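Local coordinates for protein endoglucanase (PDB 3X17) that is a glycoside hydrolase family 9 endoglucanase that probably hydrolyses internal beta-1,4-glucosidic bonds of cellulose, at residues P220-E231 against A285-F296; P369-V377 against K437-F448. All coordinates share one frame; numbering follows the deposited sequence.

In the fold
Both contacts lie in the glycoside hydrolase family 9 part of the chain, an (alpha/alpha)6 barrel, and follow one another in series: interaction 1 closes before interaction 2 opens. Their centres are 24 Å apart and their nearest atoms about 10 Å apart, so they do not touch. Interaction 1 joins helix 221-235 to the end of helix 272-288 and the start of helix 294-312. Interaction 2 sets the loop between helices 354-366 and 381-390 against helix 435-452. Asp221 and Asp224 of interaction 1 bind one calcium ion and Val377 of interaction 2 another, so the pair illustrates how one barrel can hold metal sites both at a helix start and in a loop.

Interaction 1 of 2, residues P220-E231 against A285-F296; sequences PDILDEVRWGLE and AARIFAPFDAAF. With CA (calcium ion), chain D.
Arg227 reaches across to Asp293 and Phe296, and its guanidinium group ties three residues together. Arg227 NH2 forms a salt bridge with Asp293 OD2; at 2.4 Å the modelled separation is too short for its exact length to be trusted. Arg227 NH1 reaches Glu231 OE2, one turn further along the same helix, in a nearly straight but weak bond of 3.4 Å that lies in the guanidinium plane. The other carboxylate oxygen is used as well: Asp293 OD1 accepts Phe296 N at 3.0 Å from above the carboxylate plane, capping the helix that starts after Asp293. With CG anti to the backbone N (chi1 -165°) and bends further out, the arginine chain runs over one face of the Phe296 ring, Arg227 CG lying 3.3 Å from Phe296 CZ, and the guanidinium makes an off-centre cation-pi contact with its plane 31° from that of the ring. With an alanine here, Asp293 and Glu231 would probably lose the positive partner they share, and the Phe296 ring the arginine chain packed over it. In the (alpha/alpha)6 barrel, the contact packs helix 221-235 against helix 272-288 and the turn leading into helix 294-312. Phe289 fills the middle, its CZ pointing edge-on at Leu223 O (3.2 Å), an oxygen that already accepts Arg227 N. In the turn, Phe289 O takes both Phe292 N and Asp293 N. At the start of helix 221-235, Pro220 O likewise accepts two amides, from Leu223 and Asp224, while Pro220 CD sits over a face of Phe292, 3.8 Å from the ring centroid. On the same helical turn Asp221 OD1 and Asp224 OD2 bind a calcium ion whose site is completed by Asp207, Glu214, Asn217 and Val219.

Interaction 2 of 2, residues P369-V377 against K437-F448; sequences PAYAPVSWV and KEALAKGMLLLF. With CA (calcium ion), chain E.
A calcium-binding loop laid along a helix of the (alpha/alpha)6 barrel defines this contact: residues 369-377 run without regular structure past helix 435-452, and at their end Val377 O binds a calcium ion at 2.4 Å. Asp333, Asp335, Asp338 and Asp339 also bind this ion. Pro373 is the loop's closest backbone approach to the helix. Its ring packs on Ala441, Lys442 and Leu445, with CB against Ala441 CB and CG beside Lys442 CG, the two side chains pointing the same way. The Leu445 side chain crosses that of Pro373 at about a right angle, with Leu445 CD1 pressed to Pro373 CA at a tight 3.5 Å. Leu445's other methyl, CD2, touches the end of Tyr371, whose CG stands anti to the backbone N (chi1 -168°); this carries Tyr371 OH to the edge of the Phe448 ring, 3.8 Å from Phe448 CD2. Farther along the loop, Val374 CG2 packs on Met444 SD.

No direct hydrogen bond joins loop and helix; water carries the polar traffic. One water accepts from Tyr371 OH and donates to Leu445 O, and another accepts from Val374 N and donates to Ala441 O at 2.7 Å, so polar groups of both partners are served without meeting. The ammonium of Lys437, at the end of a chain bent at several torsions, lies by Ser375 CB and donates to two further waters: the first, 2.6 Å from Lys437 NZ, passes a hydrogen bond on to Val374 O, and the second accepts from Trp376 N as well as from Lys437 NZ.

Interaction 1 of 2, residues P220-E231 against A285-F296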
loop_
_atom_site.group_PDB
_atom_site.type_symbol
_atom_site.label_atom_id
_atom_site.label_comp_id
_atom_site.label_asym_id
_atom_site.label_seq_id
_atom_site.Cartn_x
_atom_site.Cartn_y
_atom_site.Cartn_z
ATOM N N PRO A 220 16.002 -13.235 1.929
ATOM C CA PRO A 220 15.699 -11.802 1.905
ATOM C C PRO A 220 14.712 -11.432 3.000
ATOM O O PRO A 220 13.723 -12.136 3.187
ATOM C CB PRO A 220 15.063 -11.612 0.525
ATOM C CG PRO A 220 15.736 -12.713 -0.309
ATOM C CD PRO A 220 15.694 -13.878 0.646
ATOM N N ASP A 221 15.010 -10.372 3.743
ATOM C CA ASP A 221 14.244 -9.995 4.921
ATOM C C ASP A 221 12.783 -9.736 4.572
ATOM O O ASP A 221 11.908 -9.999 5.375
ATOM C CB ASP A 221 14.849 -8.742 5.575
ATOM C CG ASP A 221 16.070 -9.061 6.403
ATOM O OD1 ASP A 221 16.471 -10.237 6.403
ATOM O OD2 ASP A 221 16.654 -8.142 7.005
ATOM N N ILE A 222 12.525 -9.159 3.402
ATOM C CA ILE A 222 11.141 -8.889 2.988
ATOM C C ILE A 222 10.359 -10.201 2.982
ATOM O O ILE A 222 9.205 -10.233 3.389
ATOM C CB ILE A 222 11.038 -8.209 1.584
ATOM C CG1 ILE A 222 9.575 -7.778 1.282
ATOM C CG2 ILE A 222 11.483 -9.167 0.503
ATOM C CD1 ILE A 222 9.013 -6.745 2.250
ATOM N N LEU A 223 11.033 -11.309 2.658
ATOM C CA LEU A 223 10.393 -12.636 2.687
ATOM C C LEU A 223 10.220 -13.188 4.102
ATOM O O LEU A 223 9.194 -13.764 4.417
ATOM C CB LEU A 223 11.147 -13.652 1.813
ATOM C CG LEU A 223 11.227 -13.285 0.323
ATOM C CD1 LEU A 223 11.851 -14.410 -0.476
ATOM C CD2 LEU A 223 9.855 -12.906 -0.214
ATOM N N ASP A 224 11.166 -12.916 4.987
ATOM C CA ASP A 224 10.937 -13.177 6.402
ATOM C C ASP A 224 9.722 -12.412 6.908
ATOM O O ASP A 224 8.922 -12.959 7.660
ATOM C CB ASP A 224 12.160 -12.838 7.239
ATOM C CG ASP A 224 13.333 -13.750 6.934
ATOM O OD1 ASP A 224 13.144 -14.992 6.863
ATOM O OD2 ASP A 224 14.407 -13.202 6.635
ATOM N N GLU A 225 9.568 -11.152 6.502
ATOM C CA GLU A 225 8.419 -10.400 7.002
ATOM C C GLU A 225 7.127 -11.030 6.485
ATOM O O GLU A 225 6.193 -11.261 7.253
ATOM C CB GLU A 225 8.465 -8.928 6.608
ATOM C CG GLU A 225 7.411 -8.093 7.381
ATOM C CD GLU A 225 7.717 -8.056 8.885
ATOM O OE1 GLU A 225 8.912 -7.892 9.234
ATOM O OE2 GLU A 225 6.787 -8.267 9.696
ATOM N N VAL A 226 7.051 -11.209 5.168
ATOM C CA VAL A 226 5.926 -11.890 4.549
ATOM C C VAL A 226 5.604 -13.186 5.280
ATOM O O VAL A 226 4.441 -13.521 5.468
ATOM C CB VAL A 226 6.197 -12.208 3.065
ATOM C CG1 VAL A 226 5.239 -13.289 2.568
ATOM C CG2 VAL A 226 6.083 -10.923 2.215
ATOM N N ARG A 227 6.634 -13.931 5.667
ATOM C CA ARG A 227 6.407 -15.223 6.271
ATOM C C ARG A 227 5.721 -15.067 7.635
ATOM O O ARG A 227 4.849 -15.835 7.966
ATOM C CB ARG A 227 7.730 -15.990 6.431
ATOM C CG ARG A 227 7.494 -17.451 6.715
ATOM C CD ARG A 227 8.489 -18.065 7.674
ATOM N NE ARG A 227 9.645 -18.611 6.976
ATOM C CZ ARG A 227 10.090 -19.863 7.084
ATOM N NH1 ARG A 227 9.491 -20.765 7.876
ATOM N NH2 ARG A 227 11.159 -20.208 6.384
ATOM N N TRP A 228 6.109 -14.047 8.402
ATOM C CA TRP A 228 5.389 -13.686 9.609
ATOM C C TRP A 228 3.891 -13.575 9.330
ATOM O O TRP A 228 3.081 -14.132 10.062
ATOM C CB TRP A 228 5.910 -12.362 10.184
ATOM C CG TRP A 228 5.416 -12.065 11.598
ATOM C CD1 TRP A 228 4.322 -11.318 11.954
ATOM C CD2 TRP A 228 5.999 -12.531 12.830
ATOM N NE1 TRP A 228 4.171 -11.317 13.321
ATOM C CE2 TRP A 228 5.188 -12.052 13.884
ATOM C CE3 TRP A 228 7.123 -13.315 13.139
ATOM C CZ2 TRP A 228 5.483 -12.300 15.229
ATOM C CZ3 TRP A 228 7.400 -13.594 14.491
ATOM C CH2 TRP A 228 6.579 -13.097 15.511
ATOM N N GLY A 229 3.514 -12.861 8.274
ATOM C CA GLY A 229 2.090 -12.658 8.010
ATOM C C GLY A 229 1.430 -13.959 7.614
ATOM O O GLY A 229 0.333 -14.271 8.061
ATOM N N LEU A 230 2.115 -14.740 6.783
ATOM C CA LEU A 230 1.530 -15.960 6.238
ATOM C C LEU A 230 1.380 -17.047 7.302
ATOM O O LEU A 230 0.436 -17.858 7.250
ATOM C CB LEU A 230 2.389 -16.488 5.099
ATOM C CG LEU A 230 2.478 -15.550 3.883
ATOM C CD1 LEU A 230 3.310 -16.255 2.843
ATOM C CD2 LEU A 230 1.055 -15.304 3.367
ATOM N N GLU A 231 2.338 -17.089 8.233
ATOM C CA GLU A 231 2.279 -18.047 9.348
ATOM C C GLU A 231 1.098 -17.799 10.287
ATOM O O GLU A 231 0.468 -18.744 10.786
ATOM C CB GLU A 231 3.611 -18.083 10.093
ATOM C CG GLU A 231 4.644 -18.840 9.268
ATOM C CD GLU A 231 5.984 -19.064 9.961
ATOM O OE1 GLU A 231 6.407 -18.190 10.753
ATOM O OE2 GLU A 231 6.668 -20.069 9.617
ATOM N N ALA A 285 3.429 -17.780 -2.388
ATOM C CA ALA A 285 4.611 -17.966 -1.544
ATOM C C ALA A 285 5.264 -19.291 -1.892
ATOM O O ALA A 285 6.491 -19.440 -1.783
ATOM C CB ALA A 285 4.228 -17.943 -0.061
ATOM N N ALA A 286 4.433 -20.267 -2.252
ATOM C CA ALA A 286 4.947 -21.577 -2.641
ATOM C C ALA A 286 5.906 -21.430 -3.829
ATOM O O ALA A 286 6.929 -22.104 -3.888
ATOM C CB ALA A 286 3.798 -22.528 -2.977
ATOM N N ARG A 287 5.589 -20.548 -4.745
ATOM C CA ARG A 287 6.396 -20.329 -5.907
ATOM C C ARG A 287 7.617 -19.535 -5.527
ATOM O O ARG A 287 8.685 -19.816 -5.959
ATOM C CB ARG A 287 5.598 -19.597 -6.985
ATOM C CG ARG A 287 6.406 -18.976 -8.085
ATOM C CD ARG A 287 5.890 -17.620 -8.467
ATOM N NE ARG A 287 4.477 -17.674 -8.632
ATOM C CZ ARG A 287 3.626 -16.674 -8.502
ATOM N NH1 ARG A 287 4.008 -15.466 -8.229
ATOM N NH2 ARG A 287 2.365 -16.923 -8.682
ATOM N N ILE A 288 7.439 -18.541 -4.700
ATOM C CA ILE A 288 8.498 -17.580 -4.486
ATOM C C ILE A 288 9.528 -18.068 -3.454
ATOM O O ILE A 288 10.712 -17.721 -3.548
ATOM C CB ILE A 288 7.909 -16.190 -4.131
ATOM C CG1 ILE A 288 7.266 -15.557 -5.357
ATOM C CG2 ILE A 288 8.951 -15.260 -3.593
ATOM C CD1 ILE A 288 6.369 -14.386 -5.014
ATOM N N PHE A 289 9.094 -18.859 -2.469
ATOM C CA PHE A 289 9.997 -19.249 -1.364
ATOM C C PHE A 289 10.777 -20.490 -1.757
ATOM O O PHE A 289 11.581 -20.973 -0.970
ATOM C CB PHE A 289 9.224 -19.564 -0.064
ATOM C CG PHE A 289 8.958 -18.369 0.793
ATOM C CD1 PHE A 289 7.858 -17.556 0.545
ATOM C CD2 PHE A 289 9.790 -18.076 1.880
ATOM C CE1 PHE A 289 7.617 -16.422 1.324
ATOM C CE2 PHE A 289 9.554 -16.942 2.668
ATOM C CZ PHE A 289 8.443 -16.136 2.404
ATOM N N ALA A 290 10.438 -21.081 -2.905
ATOM C CA ALA A 290 11.017 -22.370 -3.291
ATOM C C ALA A 290 12.562 -22.447 -3.245
ATOM O O ALA A 290 13.097 -23.411 -2.721
ATOM C CB ALA A 290 10.484 -22.841 -4.651
ATOM N N PRO A 291 13.276 -21.406 -3.720
ATOM C CA PRO A 291 14.754 -21.456 -3.646
ATOM C C PRO A 291 15.324 -21.235 -2.240
ATOM O O PRO A 291 16.509 -21.439 -2.037
ATOM C CB PRO A 291 15.208 -20.306 -4.565
ATOM C CG PRO A 291 13.958 -19.895 -5.349
ATOM C CD PRO A 291 12.798 -20.219 -4.450
ATOM N N PHE A 292 14.515 -20.758 -1.294
ATOM C CA PHE A 292 15.034 -20.385 0.005
ATOM C C PHE A 292 14.676 -21.377 1.091
ATOM O O PHE A 292 15.484 -21.638 1.964
ATOM C CB PHE A 292 14.582 -18.980 0.404
ATOM C CG PHE A 292 14.934 -17.941 -0.597
ATOM C CD1 PHE A 292 16.265 -17.543 -0.767
ATOM C CD2 PHE A 292 13.950 -17.398 -1.429
ATOM C CE1 PHE A 292 16.595 -16.567 -1.687
ATOM C CE2 PHE A 292 14.278 -16.459 -2.402
ATOM C CZ PHE A 292 15.603 -16.028 -2.526
ATOM N N ASP A 293 13.433 -21.852 1.086
ATOM C CA ASP A 293 12.931 -22.692 2.160
ATOM C C ASP A 293 11.893 -23.637 1.594
ATOM O O ASP A 293 10.717 -23.301 1.542
ATOM C CB ASP A 293 12.308 -21.844 3.267
ATOM C CG ASP A 293 12.127 -22.627 4.557
ATOM O OD1 ASP A 293 11.772 -23.819 4.483
ATOM O OD2 ASP A 293 12.455 -22.094 5.635
ATOM N N ALA A 294 12.351 -24.799 1.132
ATOM C CA ALA A 294 11.505 -25.752 0.414
ATOM C C ALA A 294 10.409 -26.366 1.303
ATOM O O ALA A 294 9.302 -26.618 0.833
ATOM C CB ALA A 294 12.372 -26.860 -0.246
ATOM N N ALA A 295 10.703 -26.543 2.587
ATOM C CA ALA A 295 9.716 -27.035 3.552
ATOM C C ALA A 295 8.580 -25.996 3.785
ATOM O O ALA A 295 7.413 -26.342 3.900
ATOM C CB ALA A 295 10.402 -27.353 4.874
ATOM N N PHE A 296 8.938 -24.730 3.893
ATOM C CA PHE A 296 7.925 -23.697 4.045
ATOM C C PHE A 296 7.113 -23.549 2.772
ATOM O O PHE A 296 5.896 -23.429 2.818
ATOM C CB PHE A 296 8.566 -22.361 4.433
ATOM C CG PHE A 296 7.587 -21.248 4.556
ATOM C CD1 PHE A 296 6.793 -21.142 5.687
ATOM C CD2 PHE A 296 7.327 -20.414 3.469
ATOM C CE1 PHE A 296 5.835 -20.123 5.800
ATOM C CE2 PHE A 296 6.381 -19.385 3.569
ATOM C CZ PHE A 296 5.615 -19.261 4.736
HETATM CA CA CA D . 16.807 -12.769 6.390
#

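Interaction 2 of 2, residues P369-V377 against K437-F448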
loop_
_atom_site.group_PDB
_atom_site.type_symbol
_atom_site.label_atom_id
_atom_site.label_comp_id
_atom_site.label_asym_id
_atom_site.label_seq_id
_atom_site.Cartn_x
_atom_site.Cartn_y
_atom_site.Cartn_z
ATOM N N PRO A 369 -13.308 -11.350 -13.686
ATOM C CA PRO A 369 -13.430 -10.295 -12.673
ATOM C C PRO A 369 -13.107 -8.952 -13.315
ATOM O O PRO A 369 -12.283 -8.910 -14.227
ATOM C CB PRO A 369 -12.313 -10.652 -11.678
ATOM C CG PRO A 369 -12.105 -12.113 -11.833
ATOM C CD PRO A 369 -12.376 -12.425 -13.274
ATOM N N ALA A 370 -13.738 -7.867 -12.869
ATOM C CA ALA A 370 -13.334 -6.528 -13.317
ATOM C C ALA A 370 -11.846 -6.290 -13.027
ATOM O O ALA A 370 -11.300 -6.822 -12.042
ATOM C CB ALA A 370 -14.199 -5.429 -12.650
ATOM N N TYR A 371 -11.186 -5.568 -13.940
ATOM C CA TYR A 371 -9.792 -5.196 -13.784
ATOM C C TYR A 371 -9.706 -3.875 -13.027
ATOM O O TYR A 371 -10.206 -2.842 -13.478
ATOM C CB TYR A 371 -9.076 -5.064 -15.150
ATOM C CG TYR A 371 -7.563 -4.951 -15.018
ATOM C CD1 TYR A 371 -6.789 -6.062 -14.760
ATOM C CD2 TYR A 371 -6.930 -3.715 -15.060
ATOM C CE1 TYR A 371 -5.414 -5.969 -14.628
ATOM C CE2 TYR A 371 -5.582 -3.602 -14.874
ATOM C CZ TYR A 371 -4.815 -4.740 -14.714
ATOM O OH TYR A 371 -3.455 -4.628 -14.558
ATOM N N ALA A 372 -9.095 -3.901 -11.858
ATOM C CA ALA A 372 -9.131 -2.709 -11.013
ATOM C C ALA A 372 -7.873 -2.688 -10.168
ATOM O O ALA A 372 -7.173 -3.703 -10.092
ATOM C CB ALA A 372 -10.386 -2.714 -10.149
ATOM N N PRO A 373 -7.512 -1.510 -9.632
ATOM C CA PRO A 373 -6.278 -1.429 -8.835
ATOM C C PRO A 373 -6.430 -2.438 -7.684
ATOM O O PRO A 373 -7.548 -2.691 -7.240
ATOM C CB PRO A 373 -6.304 0.001 -8.284
ATOM C CG PRO A 373 -7.201 0.781 -9.237
ATOM C CD PRO A 373 -8.146 -0.195 -9.865
ATOM N N VAL A 374 -5.352 -3.111 -7.320
ATOM C CA VAL A 374 -5.400 -4.144 -6.280
ATOM C C VAL A 374 -5.907 -3.561 -4.976
ATOM O O VAL A 374 -5.451 -2.480 -4.543
ATOM C CB VAL A 374 -3.996 -4.738 -6.071
ATOM C CG1 VAL A 374 -3.938 -5.555 -4.776
ATOM C CG2 VAL A 374 -3.612 -5.563 -7.311
ATOM N N SER A 375 -6.947 -4.196 -4.427
ATOM C CA SER A 375 -7.527 -3.784 -3.137
ATOM C C SER A 375 -8.017 -5.028 -2.371
ATOM O O SER A 375 -8.099 -6.099 -2.944
ATOM C CB SER A 375 -8.722 -2.832 -3.385
ATOM O OG SER A 375 -9.851 -3.579 -3.810
ATOM N N TRP A 376 -8.320 -4.879 -1.079
ATOM C CA TRP A 376 -8.906 -5.968 -0.282
ATOM C C TRP A 376 -10.303 -6.396 -0.735
ATOM O O TRP A 376 -10.752 -7.502 -0.415
ATOM C CB TRP A 376 -8.907 -5.625 1.215
ATOM C CG TRP A 376 -9.752 -4.428 1.601
ATOM C CD1 TRP A 376 -9.301 -3.156 1.868
ATOM C CD2 TRP A 376 -11.163 -4.409 1.874
ATOM N NE1 TRP A 376 -10.360 -2.329 2.173
ATOM C CE2 TRP A 376 -11.511 -3.070 2.194
ATOM C CE3 TRP A 376 -12.175 -5.366 1.795
ATOM C CZ2 TRP A 376 -12.820 -2.680 2.506
ATOM C CZ3 TRP A 376 -13.496 -4.980 2.105
ATOM C CH2 TRP A 376 -13.798 -3.645 2.461
ATOM N N VAL A 377 -10.964 -5.562 -1.527
ATOM C CA VAL A 377 -12.220 -5.969 -2.175
ATOM C C VAL A 377 -11.941 -6.850 -3.396
ATOM O O VAL A 377 -12.431 -7.991 -3.494
ATOM C CB VAL A 377 -13.055 -4.747 -2.579
ATOM C CG1 VAL A 377 -14.281 -5.164 -3.375
ATOM C CG2 VAL A 377 -13.491 -3.952 -1.326
ATOM N N LYS A 437 -3.469 5.053 -0.810
ATOM C CA LYS A 437 -3.234 3.679 -1.212
ATOM C C LYS A 437 -3.701 3.466 -2.661
ATOM O O LYS A 437 -3.011 2.841 -3.485
ATOM C CB LYS A 437 -3.963 2.734 -0.251
ATOM C CG LYS A 437 -3.839 1.241 -0.610
ATOM C CD LYS A 437 -4.921 0.839 -1.567
ATOM C CE LYS A 437 -6.314 0.983 -0.913
ATOM N NZ LYS A 437 -7.254 -0.095 -1.442
ATOM N N GLU A 438 -4.881 3.985 -2.956
ATOM C CA GLU A 438 -5.473 3.937 -4.294
ATOM C C GLU A 438 -4.580 4.594 -5.364
ATOM O O GLU A 438 -4.407 4.038 -6.458
ATOM C CB GLU A 438 -6.879 4.586 -4.266
ATOM C CG GLU A 438 -7.563 4.657 -5.621
ATOM C CD GLU A 438 -8.973 5.257 -5.569
ATOM O OE1 GLU A 438 -9.652 5.165 -4.514
ATOM O OE2 GLU A 438 -9.425 5.758 -6.619
ATOM N N ALA A 439 -3.957 5.724 -5.018
ATOM C CA ALA A 439 -2.971 6.364 -5.903
ATOM C C ALA A 439 -1.846 5.390 -6.205
ATOM O O ALA A 439 -1.441 5.223 -7.366
ATOM C CB ALA A 439 -2.401 7.609 -5.265
ATOM N N LEU A 440 -1.271 4.826 -5.153
ATOM C CA LEU A 440 -0.093 4.000 -5.336
ATOM C C LEU A 440 -0.459 2.696 -6.041
ATOM O O LEU A 440 0.316 2.184 -6.857
ATOM C CB LEU A 440 0.598 3.746 -4.003
ATOM C CG LEU A 440 1.477 4.889 -3.478
ATOM C CD1 LEU A 440 1.723 4.664 -1.978
ATOM C CD2 LEU A 440 2.831 4.953 -4.227
ATOM N N ALA A 441 -1.639 2.159 -5.737
ATOM C CA ALA A 441 -2.132 0.944 -6.388
ATOM C C ALA A 441 -2.354 1.199 -7.885
ATOM O O ALA A 441 -2.186 0.289 -8.689
ATOM C CB ALA A 441 -3.442 0.477 -5.742
ATOM N N LYS A 442 -2.808 2.402 -8.235
ATOM C CA LYS A 442 -2.892 2.804 -9.640
ATOM C C LYS A 442 -1.516 2.993 -10.277
ATOM O O LYS A 442 -1.334 2.705 -11.460
ATOM C CB LYS A 442 -3.727 4.078 -9.818
ATOM C CG LYS A 442 -5.215 3.875 -9.628
ATOM C CD LYS A 442 -5.970 5.242 -9.639
ATOM C CE LYS A 442 -7.494 5.007 -9.791
ATOM N NZ LYS A 442 -8.271 6.300 -9.887
ATOM N N GLY A 443 -0.555 3.458 -9.482
ATOM C CA GLY A 443 0.843 3.417 -9.857
ATOM C C GLY A 443 1.277 2.014 -10.232
ATOM O O GLY A 443 1.963 1.799 -11.241
ATOM N N MET A 444 0.861 1.059 -9.412
ATOM C CA MET A 444 1.117 -0.358 -9.667
ATOM C C MET A 444 0.516 -0.835 -11.001
ATOM O O MET A 444 1.172 -1.544 -11.716
ATOM C CB MET A 444 0.614 -1.231 -8.502
ATOM C CG MET A 444 1.018 -2.712 -8.609
ATOM S SD MET A 444 0.080 -3.744 -7.450
ATOM C CE MET A 444 0.650 -3.120 -5.877
ATOM N N LEU A 445 -0.701 -0.431 -11.353
ATOM C CA LEU A 445 -1.238 -0.830 -12.662
ATOM C C LEU A 445 -0.458 -0.236 -13.837
ATOM O O LEU A 445 -0.240 -0.925 -14.845
ATOM C CB LEU A 445 -2.738 -0.544 -12.818
ATOM C CG LEU A 445 -3.683 -1.050 -11.722
ATOM C CD1 LEU A 445 -5.086 -0.544 -11.996
ATOM C CD2 LEU A 445 -3.643 -2.567 -11.569
ATOM N N LEU A 446 0.002 1.007 -13.697
ATOM C CA LEU A 446 0.917 1.600 -14.689
ATOM C C LEU A 446 2.189 0.770 -14.831
ATOM O O LEU A 446 2.572 0.414 -15.944
ATOM C CB LEU A 446 1.294 3.038 -14.321
ATOM C CG LEU A 446 0.123 4.021 -14.323
ATOM C CD1 LEU A 446 0.472 5.269 -13.511
ATOM C CD2 LEU A 446 -0.251 4.400 -15.756
ATOM N N LEU A 447 2.768 0.354 -13.708
ATOM C CA LEU A 447 3.951 -0.455 -13.766
ATOM C C LEU A 447 3.694 -1.844 -14.332
ATOM O O LEU A 447 4.595 -2.433 -14.913
ATOM C CB LEU A 447 4.644 -0.542 -12.404
ATOM C CG LEU A 447 5.258 0.762 -11.884
ATOM C CD1 LEU A 447 5.785 0.592 -10.458
ATOM C CD2 LEU A 447 6.337 1.306 -12.820
ATOM N N PHE A 448 2.511 -2.410 -14.118
ATOM C CA PHE A 448 2.222 -3.730 -14.710
ATOM C C PHE A 448 2.267 -3.618 -16.252
ATOM O O PHE A 448 2.840 -4.471 -16.925
ATOM C CB PHE A 448 0.847 -4.249 -14.303
ATOM C CG PHE A 448 0.784 -4.837 -12.898
ATOM C CD1 PHE A 448 1.940 -5.156 -12.192
ATOM C CD2 PHE A 448 -0.441 -5.093 -12.305
ATOM C CE1 PHE A 448 1.869 -5.705 -10.906
ATOM C CE2 PHE A 448 -0.524 -5.683 -11.026
ATOM C CZ PHE A 448 0.635 -5.980 -10.333
HETATM CA CA CA E . -13.910 -9.896 -3.462
HETATM O O HOH W 1 -2.398 -2.190 -15.546
HETATM O O HOH W 2 -2.725 -2.284 -8.244
HETATM O O HOH W 3 -6.730 -0.070 -3.985
HETATM O O HOH W 4 -6.457 -2.477 -0.297
HETATM O O HOH W 5 -15.142 -8.378 -5.003
#